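Local coordinates for putative cell invasion protein with MAC/Perforin domain (Bacteroides thetaiotaomicron VPI-5482, PDB 3KK7), which is of unproven function but belongs to the membrane-attack complex/perforin family and is a putative cell invasion protein, at residues Q369-M382 with Y394-K407. Numbering follows the deposited sequence.
Sequences QESLEEPYIEIIKM and YDIVPVLNTRQGDK
Gln369 reaches the turn of the other segment with its amide: NE2 makes a weak hydrogen bond to Arg403 O (2.8 Å). Leu372 lays CD1 over one face of the Arg403 guanidinium and CD2 beside Gln404 CG. That guanidinium also meets the Leu541 terminal carboxylate and Tyr197 O. Glu373 N bonds to Arg403 O as well, on a lone pair in the carbonyl plane (2.9 Å). Strand pairing starts at Tyr376, whose ring turns back over Asn401 because CG sits between the backbone N and carbonyl carbon (chi1 59°). Asn401 CB makes a CH-pi contact 3.7 Å from the ring centroid, and amide and ring stack with planes 18° apart. Ile377 packs CG1 on Leu400 CD1 and CG2 on Pro398 CB. On the Tyr376 side of the sheet, Glu378 OE2 is gripped twice: Lys407 NZ comes in on its syn lone pair as a salt bridge (2.9 Å), and Asn401 ND2 from above the carboxylate plane (2.8 Å). Lys407 NZ also donates to Asn401 OD1, while Glu378 OE1 pairs with Lys457. Cutting Glu378 back to an alanine is likely to leave Lys407 and Lys457 without their carboxylate mate and the Asn401 amide freer to turn. Ile379 CG2 meets Ile396 CG2 at 3.5 Å on the face covered by helix 429-443; on the other, Ile380 CG1 touches Val399 CG2 and the selenium of selenomethionine Met382 lies 4.2 Å from Val397 CG2. Paired backbone bonds at Tyr376, Glu378, Ile380 and Met382 define an antiparallel beta hairpin, 376-386 with 392-401, within the mixed sheet of the D2 region.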
ATOM      1  N   GLN A 369       3.689 -10.465   7.777  1.00 24.51           N
ATOM      2  CA  GLN A 369       4.192 -10.548   9.126  1.00 24.62           C
ATOM      3  C   GLN A 369       3.336  -9.594   9.966  1.00 24.67           C
ATOM      4  O   GLN A 369       3.384  -8.370   9.736  1.00 24.54           O
ATOM      5  CB  GLN A 369       5.665 -10.156   9.176  1.00 24.58           C
ATOM      6  CG  GLN A 369       6.193 -10.175  10.604  1.00 26.09           C
ATOM      7  CD  GLN A 369       7.686 -10.303  10.717  1.00 26.78           C
ATOM      8  OE1 GLN A 369       8.267 -11.301  10.285  1.00 31.93           O
ATOM      9  NE2 GLN A 369       8.316  -9.326  11.345  1.00 26.89           N
ATOM     10  N   GLU A 370       2.549 -10.143  10.909  1.00 24.56           N
ATOM     11  CA  GLU A 370       1.617  -9.330  11.700  0.50 24.23           C
ATOM     12  C   GLU A 370       2.389  -8.193  12.409  1.00 24.12           C
ATOM     13  O   GLU A 370       1.969  -7.028  12.352  1.00 24.01           O
ATOM     14  CB  GLU A 370       0.799 -10.188  12.705  0.50 23.90           C
ATOM     15  CG  GLU A 370       0.077 -11.474  12.149  0.50 23.05           C
ATOM     16  CD  GLU A 370      -1.484 -11.409  12.090  0.50 21.67           C
ATOM     17  OE1 GLU A 370      -2.076 -10.398  11.658  0.50 19.61           O
ATOM     18  OE2 GLU A 370      -2.133 -12.403  12.459  0.50 19.76           O
ATOM     19  N   SER A 371       3.519  -8.521  13.030  1.00 24.07           N
ATOM     20  CA  SER A 371       4.273  -7.523  13.813  1.00 24.24           C
ATOM     21  C   SER A 371       5.771  -7.730  13.848  1.00 24.03           C
ATOM     22  O   SER A 371       6.263  -8.815  13.589  1.00 23.72           O
ATOM     23  CB  SER A 371       3.768  -7.529  15.249  1.00 24.18           C
ATOM     24  OG  SER A 371       3.566  -8.860  15.645  1.00 25.01           O
ATOM     25  N   LEU A 372       6.486  -6.666  14.214  1.00 23.99           N
ATOM     26  CA  LEU A 372       7.934  -6.685  14.215  1.00 24.20           C
ATOM     27  C   LEU A 372       8.417  -7.751  15.197  1.00 24.72           C
ATOM     28  O   LEU A 372       7.717  -8.071  16.140  1.00 25.11           O
ATOM     29  CB  LEU A 372       8.495  -5.285  14.507  1.00 23.74           C
ATOM     30  CG  LEU A 372       8.122  -4.193  13.484  1.00 23.47           C
ATOM     31  CD1 LEU A 372       8.819  -2.916  13.808  1.00 22.46           C
ATOM     32  CD2 LEU A 372       8.409  -4.565  11.999  1.00 21.13           C
ATOM     33  N   GLU A 373       9.587  -8.330  14.932  1.00 25.38           N
ATOM     34  CA  GLU A 373      10.083  -9.500  15.666  1.00 25.24           C
ATOM     35  C   GLU A 373      11.586  -9.405  15.991  1.00 25.25           C
ATOM     36  O   GLU A 373      12.243  -8.430  15.636  1.00 23.92           O
ATOM     37  CB  GLU A 373       9.791 -10.766  14.864  1.00 25.08           C
ATOM     38  CG  GLU A 373       8.316 -11.115  14.756  1.00 26.54           C
ATOM     39  CD  GLU A 373       8.027 -12.310  13.803  1.00 30.64           C
ATOM     40  OE1 GLU A 373       8.921 -13.164  13.557  1.00 30.04           O
ATOM     41  OE2 GLU A 373       6.884 -12.384  13.283  1.00 33.59           O
ATOM     42  N   GLU A 374      12.111 -10.409  16.698  1.00 26.09           N
ATOM     43  CA  GLU A 374      13.520 -10.424  17.093  1.00 27.23           C
ATOM     44  C   GLU A 374      14.378 -10.635  15.862  1.00 27.47           C
ATOM     45  O   GLU A 374      14.141 -11.571  15.103  1.00 26.83           O
ATOM     46  CB  GLU A 374      13.814 -11.559  18.092  1.00 27.75           C
ATOM     47  CG  GLU A 374      15.301 -11.653  18.579  1.00 29.12           C
ATOM     48  CD  GLU A 374      15.570 -12.836  19.529  1.00 31.31           C
ATOM     49  OE1 GLU A 374      14.596 -13.439  20.033  1.00 32.29           O
ATOM     50  OE2 GLU A 374      16.764 -13.151  19.759  1.00 32.73           O
ATOM     51  N   PRO A 375      15.371  -9.762  15.654  1.00 28.31           N
ATOM     52  CA  PRO A 375      16.344 -10.029  14.606  1.00 29.04           C
ATOM     53  C   PRO A 375      17.440 -11.031  15.025  1.00 29.80           C
ATOM     54  O   PRO A 375      17.647 -11.282  16.203  1.00 29.71           O
ATOM     55  CB  PRO A 375      16.930  -8.652  14.317  1.00 28.69           C
ATOM     56  CG  PRO A 375      16.710  -7.890  15.518  1.00 28.52           C
ATOM     57  CD  PRO A 375      15.493  -8.395  16.175  1.00 28.08           C
ATOM     58  N   TYR A 376      18.133 -11.587  14.033  1.00 30.77           N
ATOM     59  CA  TYR A 376      19.147 -12.602  14.261  1.00 31.33           C
ATOM     60  C   TYR A 376      19.896 -12.862  12.972  1.00 31.92           C
ATOM     61  O   TYR A 376      19.348 -12.685  11.900  1.00 32.45           O
ATOM     62  CB  TYR A 376      18.512 -13.918  14.729  1.00 31.45           C
ATOM     63  CG  TYR A 376      17.505 -14.518  13.774  1.00 31.62           C
ATOM     64  CD1 TYR A 376      17.905 -15.390  12.765  1.00 32.68           C
ATOM     65  CD2 TYR A 376      16.146 -14.232  13.900  1.00 33.08           C
ATOM     66  CE1 TYR A 376      16.973 -15.959  11.884  1.00 33.24           C
ATOM     67  CE2 TYR A 376      15.210 -14.782  13.031  1.00 33.80           C
ATOM     68  CZ  TYR A 376      15.626 -15.642  12.020  1.00 33.84           C
ATOM     69  OH  TYR A 376      14.690 -16.185  11.173  1.00 33.18           O
ATOM     70  N   ILE A 377      21.143 -13.289  13.091  1.00 32.39           N
ATOM     71  CA  ILE A 377      21.939 -13.688  11.955  1.00 32.64           C
ATOM     72  C   ILE A 377      21.898 -15.201  11.887  1.00 33.09           C
ATOM     73  O   ILE A 377      22.133 -15.857  12.893  1.00 33.23           O
ATOM     74  CB  ILE A 377      23.380 -13.252  12.125  1.00 32.63           C
ATOM     75  CG1 ILE A 377      23.458 -11.719  12.183  1.00 32.18           C
ATOM     76  CG2 ILE A 377      24.220 -13.815  10.986  1.00 33.11           C
ATOM     77  CD1 ILE A 377      24.863 -11.172  12.373  1.00 29.91           C
ATOM     78  N   GLU A 378      21.575 -15.752  10.721  1.00 33.44           N
ATOM     79  CA  GLU A 378      21.637 -17.194  10.510  1.00 34.21           C
ATOM     80  C   GLU A 378      22.744 -17.468   9.477  1.00 34.88           C
ATOM     81  O   GLU A 378      22.758 -16.858   8.396  1.00 35.37           O
ATOM     82  CB  GLU A 378      20.281 -17.772  10.075  1.00 34.37           C
ATOM     83  CG  GLU A 378      19.685 -17.174   8.781  1.00 35.83           C
ATOM     84  CD  GLU A 378      18.290 -17.694   8.455  1.00 37.52           C
ATOM     85  OE1 GLU A 378      18.009 -18.857   8.819  1.00 40.02           O
ATOM     86  OE2 GLU A 378      17.482 -16.948   7.829  1.00 37.79           O
ATOM     87  N   ILE A 379      23.710 -18.320   9.835  1.00 34.82           N
ATOM     88  CA  ILE A 379      24.789 -18.706   8.915  1.00 34.80           C
ATOM     89  C   ILE A 379      24.311 -19.979   8.224  1.00 35.01           C
ATOM     90  O   ILE A 379      24.217 -21.047   8.851  1.00 35.01           O
ATOM     91  CB  ILE A 379      26.136 -18.969   9.642  1.00 34.61           C
ATOM     92  CG1 ILE A 379      26.561 -17.736  10.462  1.00 34.16           C
ATOM     93  CG2 ILE A 379      27.216 -19.348   8.626  1.00 34.62           C
ATOM     94  CD1 ILE A 379      27.399 -18.051  11.680  1.00 30.83           C
ATOM     95  N   ILE A 380      23.983 -19.865   6.945  1.00 34.69           N
ATOM     96  CA  ILE A 380      23.401 -20.976   6.227  1.00 34.71           C
ATOM     97  C   ILE A 380      24.046 -21.086   4.860  1.00 34.85           C
ATOM     98  O   ILE A 380      25.081 -20.490   4.618  1.00 34.52           O
ATOM     99  CB  ILE A 380      21.863 -20.820   6.138  1.00 34.91           C
ATOM    100  CG1 ILE A 380      21.482 -19.509   5.434  1.00 35.11           C
ATOM    101  CG2 ILE A 380      21.255 -20.873   7.537  1.00 35.09           C
ATOM    102  CD1 ILE A 380      20.066 -19.488   4.867  1.00 34.46           C
ATOM    103  N   LYS A 381      23.434 -21.860   3.977  1.00 35.49           N
ATOM    104  CA  LYS A 381      23.993 -22.157   2.679  1.00 35.88           C
ATOM    105  C   LYS A 381      23.252 -21.400   1.587  1.00 36.49           C
ATOM    106  O   LYS A 381      22.028 -21.347   1.604  1.00 36.97           O
ATOM    107  CB  LYS A 381      23.931 -23.663   2.427  1.00 35.62           C
ATOM    108  CG  LYS A 381      24.895 -24.440   3.291  1.00 35.56           C
ATOM    109  CD  LYS A 381      24.817 -25.952   3.050  1.00 35.85           C
ATOM    110  CE  LYS A 381      25.913 -26.675   3.821  1.00 35.61           C
ATOM    111  NZ  LYS A 381      25.553 -28.058   4.213  1.00 35.86           N
HETATM  112  N   MSE A 382      24.011 -20.810   0.657  1.00 37.10           N
HETATM  113  CA  MSE A 382      23.467 -20.088  -0.500  1.00 37.54           C
HETATM  114  C   MSE A 382      23.857 -20.817  -1.775  1.00 37.59           C
HETATM  115  O   MSE A 382      25.026 -21.130  -1.991  1.00 36.93           O
HETATM  116  CB  MSE A 382      24.001 -18.657  -0.546  1.00 37.87           C
HETATM  117  CG  MSE A 382      23.404 -17.770  -1.625  1.00 38.66           C
HETATM  118 SE   MSE A 382      24.474 -16.136  -1.752  0.75 43.59          SE
HETATM  119  CE  MSE A 382      24.501 -15.856  -3.707  1.00 43.08           C
ATOM    120  N   TYR A 394      27.113 -24.990  -2.938  1.00 35.58           N
ATOM    121  CA  TYR A 394      26.690 -23.918  -2.067  1.00 34.98           C
ATOM    122  C   TYR A 394      27.853 -23.180  -1.419  1.00 35.11           C
ATOM    123  O   TYR A 394      28.904 -23.759  -1.170  1.00 35.10           O
ATOM    124  CB  TYR A 394      25.845 -24.515  -0.961  1.00 34.87           C
ATOM    125  CG  TYR A 394      24.572 -25.179  -1.413  1.00 34.30           C
ATOM    126  CD1 TYR A 394      23.392 -24.441  -1.550  1.00 34.72           C
ATOM    127  CD2 TYR A 394      24.531 -26.542  -1.678  1.00 32.97           C
ATOM    128  CE1 TYR A 394      22.204 -25.047  -1.947  1.00 35.25           C
ATOM    129  CE2 TYR A 394      23.350 -27.161  -2.066  1.00 33.31           C
ATOM    130  CZ  TYR A 394      22.189 -26.410  -2.196  1.00 35.14           C
ATOM    131  OH  TYR A 394      21.016 -27.007  -2.588  1.00 35.97           O
ATOM    132  N   ASP A 395      27.639 -21.889  -1.157  1.00 35.23           N
ATOM    133  CA  ASP A 395      28.520 -21.082  -0.327  1.00 35.15           C
ATOM    134  C   ASP A 395      27.870 -21.015   1.064  1.00 35.21           C
ATOM    135  O   ASP A 395      26.668 -21.244   1.212  1.00 34.71           O
ATOM    136  CB  ASP A 395      28.683 -19.674  -0.928  1.00 35.34           C
ATOM    137  CG  ASP A 395      29.814 -18.849  -0.265  1.00 36.31           C
ATOM    138  OD1 ASP A 395      30.617 -19.421   0.496  1.00 38.55           O
ATOM    139  OD2 ASP A 395      29.917 -17.624  -0.519  1.00 35.86           O
ATOM    140  N   ILE A 396      28.674 -20.722   2.082  1.00 35.21           N
ATOM    141  CA  ILE A 396      28.178 -20.546   3.445  1.00 34.83           C
ATOM    142  C   ILE A 396      28.156 -19.055   3.681  1.00 34.09           C
ATOM    143  O   ILE A 396      29.160 -18.382   3.502  1.00 34.16           O
ATOM    144  CB  ILE A 396      29.088 -21.227   4.469  1.00 34.78           C
ATOM    145  CG1 ILE A 396      29.144 -22.727   4.193  1.00 35.27           C
ATOM    146  CG2 ILE A 396      28.592 -20.981   5.891  1.00 35.65           C
ATOM    147  CD1 ILE A 396      30.246 -23.450   4.955  1.00 36.22           C
ATOM    148  N   VAL A 397      27.012 -18.561   4.119  1.00 33.65           N
ATOM    149  CA  VAL A 397      26.731 -17.133   4.169  1.00 33.09           C
ATOM    150  C   VAL A 397      26.001 -16.711   5.475  1.00 32.44           C
ATOM    151  O   VAL A 397      25.108 -17.421   5.950  1.00 32.44           O
ATOM    152  CB  VAL A 397      25.877 -16.776   2.938  1.00 32.85           C
ATOM    153  CG1 VAL A 397      24.939 -15.681   3.251  1.00 34.12           C
ATOM    154  CG2 VAL A 397      26.772 -16.406   1.746  1.00 33.76           C
ATOM    155  N   PRO A 398      26.392 -15.562   6.064  1.00 31.65           N
ATOM    156  CA  PRO A 398      25.590 -14.999   7.136  1.00 31.30           C
ATOM    157  C   PRO A 398      24.422 -14.237   6.538  1.00 30.78           C
ATOM    158  O   PRO A 398      24.618 -13.493   5.581  1.00 30.41           O
ATOM    159  CB  PRO A 398      26.555 -14.040   7.826  1.00 31.56           C
ATOM    160  CG  PRO A 398      27.513 -13.646   6.786  1.00 31.18           C
ATOM    161  CD  PRO A 398      27.582 -14.739   5.783  1.00 31.76           C
ATOM    162  N   VAL A 399      23.220 -14.438   7.085  1.00 30.05           N
ATOM    163  CA  VAL A 399      22.022 -13.735   6.620  1.00 28.95           C
ATOM    164  C   VAL A 399      21.380 -13.015   7.800  1.00 29.03           C
ATOM    165  O   VAL A 399      20.897 -13.647   8.724  1.00 28.75           O
ATOM    166  CB  VAL A 399      21.002 -14.706   5.974  1.00 28.73           C
ATOM    167  CG1 VAL A 399      19.772 -13.955   5.524  1.00 28.71           C
ATOM    168  CG2 VAL A 399      21.607 -15.433   4.790  1.00 27.57           C
ATOM    169  N   LEU A 400      21.373 -11.682   7.773  1.00 29.23           N
ATOM    170  CA  LEU A 400      20.697 -10.910   8.818  1.00 28.87           C
ATOM    171  C   LEU A 400      19.194 -10.928   8.585  1.00 29.22           C
ATOM    172  O   LEU A 400      18.722 -10.465   7.546  1.00 29.17           O
ATOM    173  CB  LEU A 400      21.185  -9.475   8.810  1.00 28.69           C
ATOM    174  CG  LEU A 400      20.518  -8.540   9.823  1.00 28.81           C
ATOM    175  CD1 LEU A 400      20.850  -8.947  11.283  1.00 27.89           C
ATOM    176  CD2 LEU A 400      20.927  -7.103   9.492  1.00 26.71           C
ATOM    177  N   ASN A 401      18.452 -11.486   9.539  1.00 29.93           N
ATOM    178  CA  ASN A 401      16.994 -11.405   9.540  1.00 30.59           C
ATOM    179  C   ASN A 401      16.599 -10.135  10.284  1.00 30.46           C
ATOM    180  O   ASN A 401      16.926 -10.004  11.470  1.00 30.95           O
ATOM    181  CB  ASN A 401      16.334 -12.637  10.176  1.00 31.01           C
ATOM    182  CG  ASN A 401      16.231 -13.829   9.200  1.00 33.66           C
ATOM    183  OD1 ASN A 401      15.138 -14.338   8.937  1.00 36.22           O
ATOM    184  ND2 ASN A 401      17.377 -14.268   8.656  1.00 35.35           N
ATOM    185  N   THR A 402      15.918  -9.210   9.592  1.00 29.52           N
ATOM    186  CA  THR A 402      15.553  -7.920  10.173  1.00 29.01           C
ATOM    187  C   THR A 402      14.323  -8.047  11.055  1.00 28.39           C
ATOM    188  O   THR A 402      13.715  -9.095  11.112  1.00 28.43           O
ATOM    189  CB  THR A 402      15.294  -6.856   9.073  1.00 29.03           C
ATOM    190  OG1 THR A 402      14.080  -7.157   8.362  1.00 29.32           O
ATOM    191  CG2 THR A 402      16.466  -6.797   8.101  1.00 29.05           C
ATOM    192  N   ARG A 403      13.945  -6.964  11.715  1.00 27.86           N
ATOM    193  CA  ARG A 403      12.743  -6.924  12.528  1.00 27.77           C
ATOM    194  C   ARG A 403      11.483  -7.252  11.728  1.00 27.89           C
ATOM    195  O   ARG A 403      10.508  -7.850  12.241  1.00 26.83           O
ATOM    196  CB  ARG A 403      12.559  -5.529  13.116  1.00 27.98           C
ATOM    197  CG  ARG A 403      13.572  -5.124  14.176  1.00 28.45           C
ATOM    198  CD  ARG A 403      13.109  -3.842  14.870  1.00 28.57           C
ATOM    199  NE  ARG A 403      13.174  -2.701  13.967  1.00 28.62           N
ATOM    200  CZ  ARG A 403      12.469  -1.570  14.084  1.00 29.66           C
ATOM    201  NH1 ARG A 403      12.622  -0.612  13.177  1.00 30.03           N
ATOM    202  NH2 ARG A 403      11.614  -1.381  15.076  1.00 29.73           N
ATOM    203  N   GLN A 404      11.519  -6.837  10.467  1.00 28.03           N
ATOM    204  CA  GLN A 404      10.384  -6.936   9.563  1.00 28.19           C
ATOM    205  C   GLN A 404      10.359  -8.334   8.974  1.00 28.36           C
ATOM    206  O   GLN A 404       9.392  -8.734   8.339  1.00 28.01           O
ATOM    207  CB  GLN A 404      10.513  -5.878   8.463  1.00 28.00           C
ATOM    208  CG  GLN A 404      10.554  -4.398   8.934  1.00 29.63           C
ATOM    209  CD  GLN A 404      11.901  -3.908   9.538  1.00 31.44           C
ATOM    210  OE1 GLN A 404      12.962  -4.514   9.334  1.00 32.80           O
ATOM    211  NE2 GLN A 404      11.841  -2.805  10.293  1.00 29.63           N
ATOM    212  N   GLY A 405      11.440  -9.081   9.191  1.00 28.96           N
ATOM    213  CA  GLY A 405      11.547 -10.460   8.710  1.00 29.49           C
ATOM    214  C   GLY A 405      12.106 -10.574   7.300  1.00 29.74           C
ATOM    215  O   GLY A 405      11.866 -11.549   6.615  1.00 30.46           O
ATOM    216  N   ASP A 406      12.869  -9.577   6.877  1.00 29.93           N
ATOM    217  CA  ASP A 406      13.550  -9.602   5.589  1.00 29.92           C
ATOM    218  C   ASP A 406      14.853 -10.345   5.815  1.00 29.83           C
ATOM    219  O   ASP A 406      15.377 -10.304   6.912  1.00 29.58           O
ATOM    220  CB  ASP A 406      13.837  -8.170   5.117  1.00 29.58           C
ATOM    221  CG  ASP A 406      12.629  -7.269   5.227  1.00 29.92           C
ATOM    222  OD1 ASP A 406      11.558  -7.609   4.646  1.00 30.25           O
ATOM    223  OD2 ASP A 406      12.748  -6.219   5.897  1.00 28.82           O
ATOM    224  N   LYS A 407      15.365 -11.012   4.783  1.00 29.97           N
ATOM    225  CA  LYS A 407      16.628 -11.722   4.870  1.00 30.24           C
ATOM    226  C   LYS A 407      17.684 -10.990   4.051  1.00 30.19           C
ATOM    227  O   LYS A 407      17.618 -10.953   2.825  1.00 29.88           O
ATOM    228  CB  LYS A 407      16.475 -13.183   4.403  1.00 30.43           C
ATOM    229  CG  LYS A 407      15.254 -13.878   4.987  1.00 31.11           C
ATOM    230  CD  LYS A 407      15.431 -15.366   5.238  1.00 33.18           C
ATOM    231  CE  LYS A 407      14.233 -15.945   6.002  1.00 34.61           C
ATOM    232  NZ  LYS A 407      14.624 -16.729   7.214  1.00 37.16           N
TER